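Local coordinates for N-terminal acetyltransferase-like protein (Chaetomium thermophilum, PDB 5NNP) that probably serves as the TPR-repeat auxiliary subunit of an N-terminal acetyltransferase complex, at residues 99-104 and 115-120; 164-169 and 204-209. One frame throughout, in Å; residues are numbered along the deposited sequence.

In the fold
Both contacts join helices of the all-helical array of tetratricopeptide-like hairpins, and they follow one another along the chain: contact 1 closes at residue 120, well before contact 2 opens at 164. Contact 1 pairs helices 94-107 and 112-124, successive in sequence, whereas contact 2 ties helix 162-175 to helix 204-214 with helix 185-200 intervening. Their centres lie about 32 Å apart and their nearest atoms about 15 Å, with no touch between them and no helix in common. One is a packed interface between adjacent helices; the other is an ionic bridge at the surface. The array is thus joined both between successive helices and across an intervening one.

Contact 1 of 2, residues 99-104 and 115-120; sequences KAYKFA and QRDLAV
Y101 and L118 meet where segments 99-104 and 115-120 have their nearest CA atoms, L118 CD1 lying 3.8 Å from Y101 CB. The branched leucine suits this place: its CB also packs on the tyrosine CB, while CD1 continues along the helix to the backbone of K102. With CG anti to the backbone N (chi1 167°), L118 holds its methyls against that helix. Beyond its CB, the tyrosine carries the contact on to D117, whose CB comes within 3.5 Å of Y101 CE2. The carboxylate plane stands nearly perpendicular to the ring, 89° away, and no direct hydrogen bond joins the two side chains. Instead a water lies in the plane of the ring at its edge, 2.7 Å from Y101 OH, and donates a hydrogen bond to D117 OD2 at 2.6 Å. A tyrosine thus serves twice, packing through its carbons and reaching a polar partner through its hydroxyl. D117 OD1 faces R116, but NH1 is 3.8 Å away and the oxygen lies well out of the guanidinium plane, a long-range attraction of charges; R89 adds another weak ion pair, so the positive charges would probably help keep the aspartate ionised. The segment axes approach to 9.4 Å and run roughly antiparallel, 147° apart, with helix 94-107 inside the predicted repeat 78-111 and helix 112-124 just after it, as expected in a TPR-like array. Helix 78-90 supplies further cover to Y101 through H82, I86 and R89, L118 also touches I98, and Q115 and A119 pack on helix 128-141.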
ATOM      1  N   LYS A  99       4.059 -23.420 -17.410  1.00 33.69           N
ATOM      2  CA  LYS A  99       4.288 -24.246 -18.587  1.00 28.93           C
ATOM      3  C   LYS A  99       4.199 -25.730 -18.259  1.00 42.12           C
ATOM      4  O   LYS A  99       3.704 -26.513 -19.058  1.00 43.14           O
ATOM      5  CB  LYS A  99       5.662 -23.946 -19.195  1.00 30.15           C
ATOM      6  CG  LYS A  99       5.845 -22.529 -19.666  1.00 30.41           C
ATOM      7  CD  LYS A  99       7.299 -22.287 -20.023  1.00 40.03           C
ATOM      8  CE  LYS A  99       7.463 -21.332 -21.177  1.00 39.12           C
ATOM      9  NZ  LYS A  99       6.788 -20.064 -20.912  1.00 49.70           N
ATOM     10  N   ALA A 100       4.700 -26.100 -17.080  1.00 43.68           N
ATOM     11  CA  ALA A 100       4.813 -27.495 -16.668  1.00 29.13           C
ATOM     12  C   ALA A 100       3.495 -28.029 -16.082  1.00 30.04           C
ATOM     13  O   ALA A 100       3.083 -29.155 -16.375  1.00 31.50           O
ATOM     14  CB  ALA A 100       5.956 -27.647 -15.667  1.00 29.58           C
ATOM     15  N   TYR A 101       2.836 -27.223 -15.257  1.00 28.06           N
ATOM     16  CA  TYR A 101       1.498 -27.564 -14.783  1.00 29.47           C
ATOM     17  C   TYR A 101       0.531 -27.771 -15.953  1.00 34.98           C
ATOM     18  O   TYR A 101      -0.258 -28.723 -15.968  1.00 34.97           O
ATOM     19  CB  TYR A 101       0.962 -26.473 -13.861  1.00 29.44           C
ATOM     20  CG  TYR A 101       1.330 -26.651 -12.413  1.00 40.03           C
ATOM     21  CD1 TYR A 101       2.541 -26.191 -11.911  1.00 38.38           C
ATOM     22  CD2 TYR A 101       0.455 -27.278 -11.534  1.00 43.54           C
ATOM     23  CE1 TYR A 101       2.865 -26.353 -10.571  1.00 38.58           C
ATOM     24  CE2 TYR A 101       0.772 -27.448 -10.200  1.00 37.28           C
ATOM     25  CZ  TYR A 101       1.970 -26.987  -9.720  1.00 36.27           C
ATOM     26  OH  TYR A 101       2.255 -27.165  -8.379  1.00 33.49           O
ATOM     27  N   LYS A 102       0.604 -26.872 -16.933  1.00 32.45           N
ATOM     28  CA  LYS A 102      -0.286 -26.898 -18.095  1.00 33.84           C
ATOM     29  C   LYS A 102      -0.196 -28.210 -18.883  1.00 39.12           C
ATOM     30  O   LYS A 102      -1.206 -28.747 -19.353  1.00 35.39           O
ATOM     31  CB  LYS A 102       0.034 -25.721 -19.011  1.00 33.37           C
ATOM     32  CG  LYS A 102      -1.089 -25.314 -19.910  1.00 44.44           C
ATOM     33  CD  LYS A 102      -1.101 -23.804 -20.114  1.00 47.77           C
ATOM     34  CE  LYS A 102       0.146 -23.342 -20.826  1.00 47.22           C
ATOM     35  NZ  LYS A 102      -0.016 -21.923 -21.210  1.00 46.60           N
ATOM     36  N   PHE A 103       1.022 -28.719 -19.029  1.00 43.68           N
ATOM     37  CA  PHE A 103       1.247 -29.944 -19.782  1.00 43.55           C
ATOM     38  C   PHE A 103       0.843 -31.166 -18.950  1.00 44.23           C
ATOM     39  O   PHE A 103       0.215 -32.115 -19.459  1.00 35.08           O
ATOM     40  CB  PHE A 103       2.707 -30.039 -20.224  1.00 31.46           C
ATOM     41  CG  PHE A 103       2.937 -31.018 -21.341  1.00 32.08           C
ATOM     42  CD1 PHE A 103       2.374 -30.806 -22.595  1.00 33.62           C
ATOM     43  CD2 PHE A 103       3.716 -32.144 -21.141  1.00 32.19           C
ATOM     44  CE1 PHE A 103       2.585 -31.697 -23.649  1.00 32.87           C
ATOM     45  CE2 PHE A 103       3.931 -33.046 -22.173  1.00 37.10           C
ATOM     46  CZ  PHE A 103       3.364 -32.826 -23.438  1.00 38.93           C
ATOM     47  N   ALA A 104       1.187 -31.134 -17.667  1.00 39.00           N
ATOM     48  CA  ALA A 104       0.719 -32.162 -16.744  1.00 38.73           C
ATOM     49  C   ALA A 104      -0.811 -32.297 -16.829  1.00 38.15           C
ATOM     50  O   ALA A 104      -1.347 -33.407 -16.952  1.00 39.65           O
ATOM     51  CB  ALA A 104       1.162 -31.847 -15.325  1.00 34.62           C
ATOM     52  N   GLN A 115      -5.148 -28.663 -11.761  1.00 32.60           N
ATOM     53  CA  GLN A 115      -5.938 -27.568 -12.329  1.00 30.55           C
ATOM     54  C   GLN A 115      -6.069 -26.435 -11.335  1.00 34.76           C
ATOM     55  O   GLN A 115      -6.045 -25.264 -11.709  1.00 35.30           O
ATOM     56  CB  GLN A 115      -7.334 -28.049 -12.753  1.00 29.52           C
ATOM     57  CG  GLN A 115      -8.299 -26.929 -13.174  1.00 24.72           C
ATOM     58  CD  GLN A 115      -7.851 -26.198 -14.451  1.00 31.28           C
ATOM     59  OE1 GLN A 115      -8.335 -26.485 -15.534  1.00 36.08           O
ATOM     60  NE2 GLN A 115      -6.918 -25.256 -14.315  1.00 31.00           N
ATOM     61  N   ARG A 116      -6.213 -26.793 -10.064  1.00 43.82           N
ATOM     62  CA  ARG A 116      -6.359 -25.813  -8.992  1.00 42.25           C
ATOM     63  C   ARG A 116      -5.118 -24.935  -8.880  1.00 38.58           C
ATOM     64  O   ARG A 116      -5.220 -23.712  -8.812  1.00 44.49           O
ATOM     65  CB  ARG A 116      -6.636 -26.521  -7.666  1.00 45.18           C
ATOM     66  CG  ARG A 116      -6.917 -25.614  -6.497  1.00 52.62           C
ATOM     67  CD  ARG A 116      -7.422 -26.423  -5.305  1.00 62.34           C
ATOM     68  NE  ARG A 116      -6.649 -27.647  -5.073  1.00 73.74           N
ATOM     69  CZ  ARG A 116      -5.610 -27.733  -4.242  1.00 80.31           C
ATOM     70  NH1 ARG A 116      -5.215 -26.661  -3.560  1.00 88.00           N
ATOM     71  NH2 ARG A 116      -4.962 -28.888  -4.088  1.00 73.10           N
ATOM     72  N   ASP A 117      -3.950 -25.569  -8.903  1.00 29.80           N
ATOM     73  CA  ASP A 117      -2.694 -24.888  -8.652  1.00 33.51           C
ATOM     74  C   ASP A 117      -2.252 -24.067  -9.841  1.00 39.26           C
ATOM     75  O   ASP A 117      -1.708 -22.974  -9.678  1.00 43.10           O
ATOM     76  CB  ASP A 117      -1.635 -25.897  -8.254  1.00 43.60           C
ATOM     77  CG  ASP A 117      -1.895 -26.480  -6.873  1.00 51.15           C
ATOM     78  OD1 ASP A 117      -2.473 -25.767  -6.025  1.00 52.41           O
ATOM     79  OD2 ASP A 117      -1.537 -27.648  -6.631  1.00 51.51           O
ATOM     80  N   LEU A 118      -2.530 -24.574 -11.035  1.00 37.64           N
ATOM     81  CA  LEU A 118      -2.244 -23.847 -12.266  1.00 36.03           C
ATOM     82  C   LEU A 118      -3.056 -22.554 -12.368  1.00 37.43           C
ATOM     83  O   LEU A 118      -2.549 -21.508 -12.756  1.00 40.76           O
ATOM     84  CB  LEU A 118      -2.537 -24.738 -13.476  1.00 27.48           C
ATOM     85  CG  LEU A 118      -2.579 -24.046 -14.828  1.00 30.60           C
ATOM     86  CD1 LEU A 118      -1.179 -23.629 -15.249  1.00 27.08           C
ATOM     87  CD2 LEU A 118      -3.218 -24.958 -15.860  1.00 32.84           C
ATOM     88  N   ALA A 119      -4.331 -22.644 -12.033  1.00 37.41           N
ATOM     89  CA  ALA A 119      -5.220 -21.503 -12.141  1.00 37.37           C
ATOM     90  C   ALA A 119      -4.716 -20.375 -11.255  1.00 39.20           C
ATOM     91  O   ALA A 119      -4.742 -19.200 -11.640  1.00 30.45           O
ATOM     92  CB  ALA A 119      -6.645 -21.898 -11.750  1.00 28.15           C
ATOM     93  N   VAL A 120      -4.263 -20.753 -10.062  1.00 37.60           N
ATOM     94  CA  VAL A 120      -3.733 -19.786  -9.115  1.00 38.90           C
ATOM     95  C   VAL A 120      -2.505 -19.119  -9.728  1.00 37.77           C
ATOM     96  O   VAL A 120      -2.421 -17.902  -9.797  1.00 42.43           O
ATOM     97  CB  VAL A 120      -3.369 -20.441  -7.759  1.00 34.09           C
ATOM     98  CG1 VAL A 120      -2.640 -19.461  -6.899  1.00 22.79           C
ATOM     99  CG2 VAL A 120      -4.627 -20.958  -7.049  1.00 21.22           C
TER
HETATM  100  O   HOH W   1       0.708 -28.843  -7.008  1.00 27.20           O

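Contact 2 of 2, residues 164-169 and 204-209; sequences KAEHIL and IERALQ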
ATOM      1  N   LYS A 164     -19.199 -10.430 -20.606  1.00 40.53           N
ATOM      2  CA  LYS A 164     -19.275 -11.844 -20.259  1.00 45.03           C
ATOM      3  C   LYS A 164     -19.253 -12.039 -18.735  1.00 41.89           C
ATOM      4  O   LYS A 164     -19.892 -12.944 -18.208  1.00 45.32           O
ATOM      5  CB  LYS A 164     -18.148 -12.638 -20.925  1.00 51.06           C
ATOM      6  CG  LYS A 164     -18.562 -14.039 -21.375  1.00 58.10           C
ATOM      7  CD  LYS A 164     -19.615 -13.973 -22.473  1.00 64.36           C
ATOM      8  CE  LYS A 164     -19.971 -15.352 -23.019  1.00 71.23           C
ATOM      9  NZ  LYS A 164     -20.445 -16.253 -21.938  1.00 75.38           N
ATOM     10  N   ALA A 165     -18.531 -11.189 -18.018  1.00 35.34           N
ATOM     11  CA  ALA A 165     -18.509 -11.328 -16.571  1.00 37.59           C
ATOM     12  C   ALA A 165     -19.895 -11.050 -15.982  1.00 42.43           C
ATOM     13  O   ALA A 165     -20.332 -11.720 -15.041  1.00 44.82           O
ATOM     14  CB  ALA A 165     -17.468 -10.402 -15.956  1.00 36.98           C
ATOM     15  N   GLU A 166     -20.585 -10.057 -16.525  1.00 37.14           N
ATOM     16  CA  GLU A 166     -21.924  -9.776 -16.051  1.00 34.58           C
ATOM     17  C   GLU A 166     -22.869 -10.945 -16.369  1.00 37.20           C
ATOM     18  O   GLU A 166     -23.702 -11.340 -15.553  1.00 40.55           O
ATOM     19  CB  GLU A 166     -22.458  -8.486 -16.654  1.00 30.58           C
ATOM     20  CG  GLU A 166     -23.769  -8.093 -16.018  1.00 41.31           C
ATOM     21  CD  GLU A 166     -24.454  -6.953 -16.707  1.00 41.87           C
ATOM     22  OE1 GLU A 166     -23.771  -6.177 -17.423  1.00 41.26           O
ATOM     23  OE2 GLU A 166     -25.685  -6.841 -16.523  1.00 51.72           O
ATOM     24  N   HIS A 167     -22.706 -11.508 -17.557  1.00 35.24           N
ATOM     25  CA  HIS A 167     -23.485 -12.654 -18.000  1.00 37.81           C
ATOM     26  C   HIS A 167     -23.346 -13.862 -17.060  1.00 37.83           C
ATOM     27  O   HIS A 167     -24.331 -14.522 -16.733  1.00 40.33           O
ATOM     28  CB  HIS A 167     -23.057 -13.025 -19.423  1.00 31.92           C
ATOM     29  CG  HIS A 167     -23.759 -14.222 -19.980  1.00 47.19           C
ATOM     30  ND1 HIS A 167     -23.101 -15.398 -20.267  1.00 58.03           N
ATOM     31  CD2 HIS A 167     -25.054 -14.424 -20.314  1.00 43.06           C
ATOM     32  CE1 HIS A 167     -23.961 -16.273 -20.754  1.00 45.03           C
ATOM     33  NE2 HIS A 167     -25.152 -15.708 -20.792  1.00 44.44           N
ATOM     34  N   ILE A 168     -22.118 -14.146 -16.628  1.00 38.82           N
ATOM     35  CA  ILE A 168     -21.862 -15.287 -15.757  1.00 31.61           C
ATOM     36  C   ILE A 168     -22.522 -15.051 -14.407  1.00 38.64           C
ATOM     37  O   ILE A 168     -23.136 -15.966 -13.850  1.00 42.74           O
ATOM     38  CB  ILE A 168     -20.354 -15.546 -15.582  1.00 29.95           C
ATOM     39  CG1 ILE A 168     -19.738 -16.019 -16.905  1.00 27.54           C
ATOM     40  CG2 ILE A 168     -20.097 -16.574 -14.506  1.00 26.53           C
ATOM     41  CD1 ILE A 168     -20.540 -17.164 -17.591  1.00 28.46           C
ATOM     42  N   LEU A 169     -22.434 -13.816 -13.905  1.00 36.91           N
ATOM     43  CA  LEU A 169     -23.045 -13.452 -12.629  1.00 32.02           C
ATOM     44  C   LEU A 169     -24.560 -13.553 -12.687  1.00 43.46           C
ATOM     45  O   LEU A 169     -25.190 -14.118 -11.780  1.00 39.05           O
ATOM     46  CB  LEU A 169     -22.634 -12.043 -12.211  1.00 32.32           C
ATOM     47  CG  LEU A 169     -21.200 -11.945 -11.675  1.00 31.58           C
ATOM     48  CD1 LEU A 169     -20.742 -10.492 -11.535  1.00 30.70           C
ATOM     49  CD2 LEU A 169     -21.080 -12.672 -10.359  1.00 26.97           C
ATOM     50  N   ILE A 204     -24.457   4.110 -16.413  1.00 49.23           N
ATOM     51  CA  ILE A 204     -24.787   4.650 -15.104  1.00 49.13           C
ATOM     52  C   ILE A 204     -26.294   4.623 -14.870  1.00 55.57           C
ATOM     53  O   ILE A 204     -26.765   4.414 -13.759  1.00 62.87           O
ATOM     54  CB  ILE A 204     -24.254   6.084 -14.941  1.00 46.56           C
ATOM     55  CG1 ILE A 204     -22.734   6.097 -15.134  1.00 41.80           C
ATOM     56  CG2 ILE A 204     -24.621   6.631 -13.578  1.00 44.62           C
ATOM     57  CD1 ILE A 204     -22.009   5.119 -14.251  1.00 37.89           C
ATOM     58  N   GLU A 205     -27.050   4.830 -15.930  1.00 56.41           N
ATOM     59  CA  GLU A 205     -28.497   4.745 -15.844  1.00 63.15           C
ATOM     60  C   GLU A 205     -28.939   3.368 -15.332  1.00 57.71           C
ATOM     61  O   GLU A 205     -29.795   3.253 -14.461  1.00 51.81           O
ATOM     62  CB  GLU A 205     -29.107   5.027 -17.214  1.00 72.66           C
ATOM     63  CG  GLU A 205     -30.610   4.889 -17.274  1.00 86.02           C
ATOM     64  CD  GLU A 205     -31.313   6.036 -16.592  1.00 92.47           C
ATOM     65  OE1 GLU A 205     -30.742   7.145 -16.588  1.00 99.15           O
ATOM     66  OE2 GLU A 205     -32.426   5.829 -16.062  1.00 88.78           O
ATOM     67  N   ARG A 206     -28.348   2.318 -15.880  1.00 55.41           N
ATOM     68  CA  ARG A 206     -28.771   0.972 -15.542  1.00 47.73           C
ATOM     69  C   ARG A 206     -28.278   0.555 -14.167  1.00 51.66           C
ATOM     70  O   ARG A 206     -28.966  -0.171 -13.445  1.00 60.17           O
ATOM     71  CB  ARG A 206     -28.275  -0.013 -16.590  1.00 44.95           C
ATOM     72  CG  ARG A 206     -29.101  -1.269 -16.679  1.00 39.84           C
ATOM     73  CD  ARG A 206     -28.645  -2.098 -17.838  1.00 39.82           C
ATOM     74  NE  ARG A 206     -27.802  -3.217 -17.426  1.00 43.03           N
ATOM     75  CZ  ARG A 206     -26.565  -3.413 -17.861  1.00 43.42           C
ATOM     76  NH1 ARG A 206     -26.007  -2.560 -18.716  1.00 54.24           N
ATOM     77  NH2 ARG A 206     -25.892  -4.468 -17.449  1.00 38.95           N
ATOM     78  N   ALA A 207     -27.082   1.009 -13.811  1.00 42.58           N
ATOM     79  CA  ALA A 207     -26.494   0.670 -12.527  1.00 38.91           C
ATOM     80  C   ALA A 207     -27.306   1.250 -11.365  1.00 40.58           C
ATOM     81  O   ALA A 207     -27.431   0.616 -10.308  1.00 43.74           O
ATOM     82  CB  ALA A 207     -25.042   1.148 -12.464  1.00 40.90           C
ATOM     83  N   LEU A 208     -27.846   2.451 -11.548  1.00 42.99           N
ATOM     84  CA  LEU A 208     -28.674   3.060 -10.513  1.00 47.05           C
ATOM     85  C   LEU A 208     -29.970   2.267 -10.361  1.00 45.69           C
ATOM     86  O   LEU A 208     -30.423   1.961  -9.256  1.00 47.77           O
ATOM     87  CB  LEU A 208     -28.984   4.524 -10.840  1.00 47.67           C
ATOM     88  CG  LEU A 208     -29.796   5.244  -9.756  1.00 44.11           C
ATOM     89  CD1 LEU A 208     -29.102   5.126  -8.407  1.00 38.41           C
ATOM     90  CD2 LEU A 208     -30.023   6.692 -10.108  1.00 41.46           C
ATOM     91  N   GLN A 209     -30.556   1.940 -11.500  1.00 42.67           N
ATOM     92  CA  GLN A 209     -31.720   1.078 -11.567  1.00 42.38           C
ATOM     93  C   GLN A 209     -31.472  -0.255 -10.848  1.00 44.88           C
ATOM     94  O   GLN A 209     -32.310  -0.716 -10.067  1.00 46.94           O
ATOM     95  CB  GLN A 209     -32.095   0.859 -13.034  1.00 47.70           C
ATOM     96  CG  GLN A 209     -33.069  -0.278 -13.300  1.00 67.90           C
ATOM     97  CD  GLN A 209     -33.192  -0.606 -14.791  1.00 84.98           C
ATOM     98  OE1 GLN A 209     -32.974   0.252 -15.651  1.00 89.26           O
ATOM     99  NE2 GLN A 209     -33.536  -1.856 -15.098  1.00 90.49           N
TER
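E166 and R206 reach towards each other from opposite directions and form a salt bridge across a wide backbone gap, the nearest CA atoms, those of E166 and A207, being 11.9 Å apart. Long residues suit such a span: E166 is extended, its CG anti to the backbone N (chi1 -172°), and R206 bends at chi3. Carboxylate and guanidinium are nearly coplanar, 11° apart, and meet at the guanidinium edge. NH2 of R206 sits between the two carboxylate oxygens, 2.6 Å from E166 OE2 and 2.7 Å from E166 OE1; only the OE2 approach is a hydrogen bond, a weak one with an N-H...O angle of 123°. The remaining groups have other partners. OE1 of E166 pairs with R201, and OE2 also bonds a glycerol, probably from the crystallisation liquor; R206 NH1 bridges to D203, while NE bonds glycerol. Two arginines about one glutamate would probably stabilise its negative charge. With an alanine in place of E166, R201 and R206 NH2 would probably lose the carboxylate they share, although D203 would still hold NH1. Helix 185-200 packs against L169, R206 and A207. The arrangement is an interhelical surface salt bridge spanning non-successive helices of an alpha-helical repeat array.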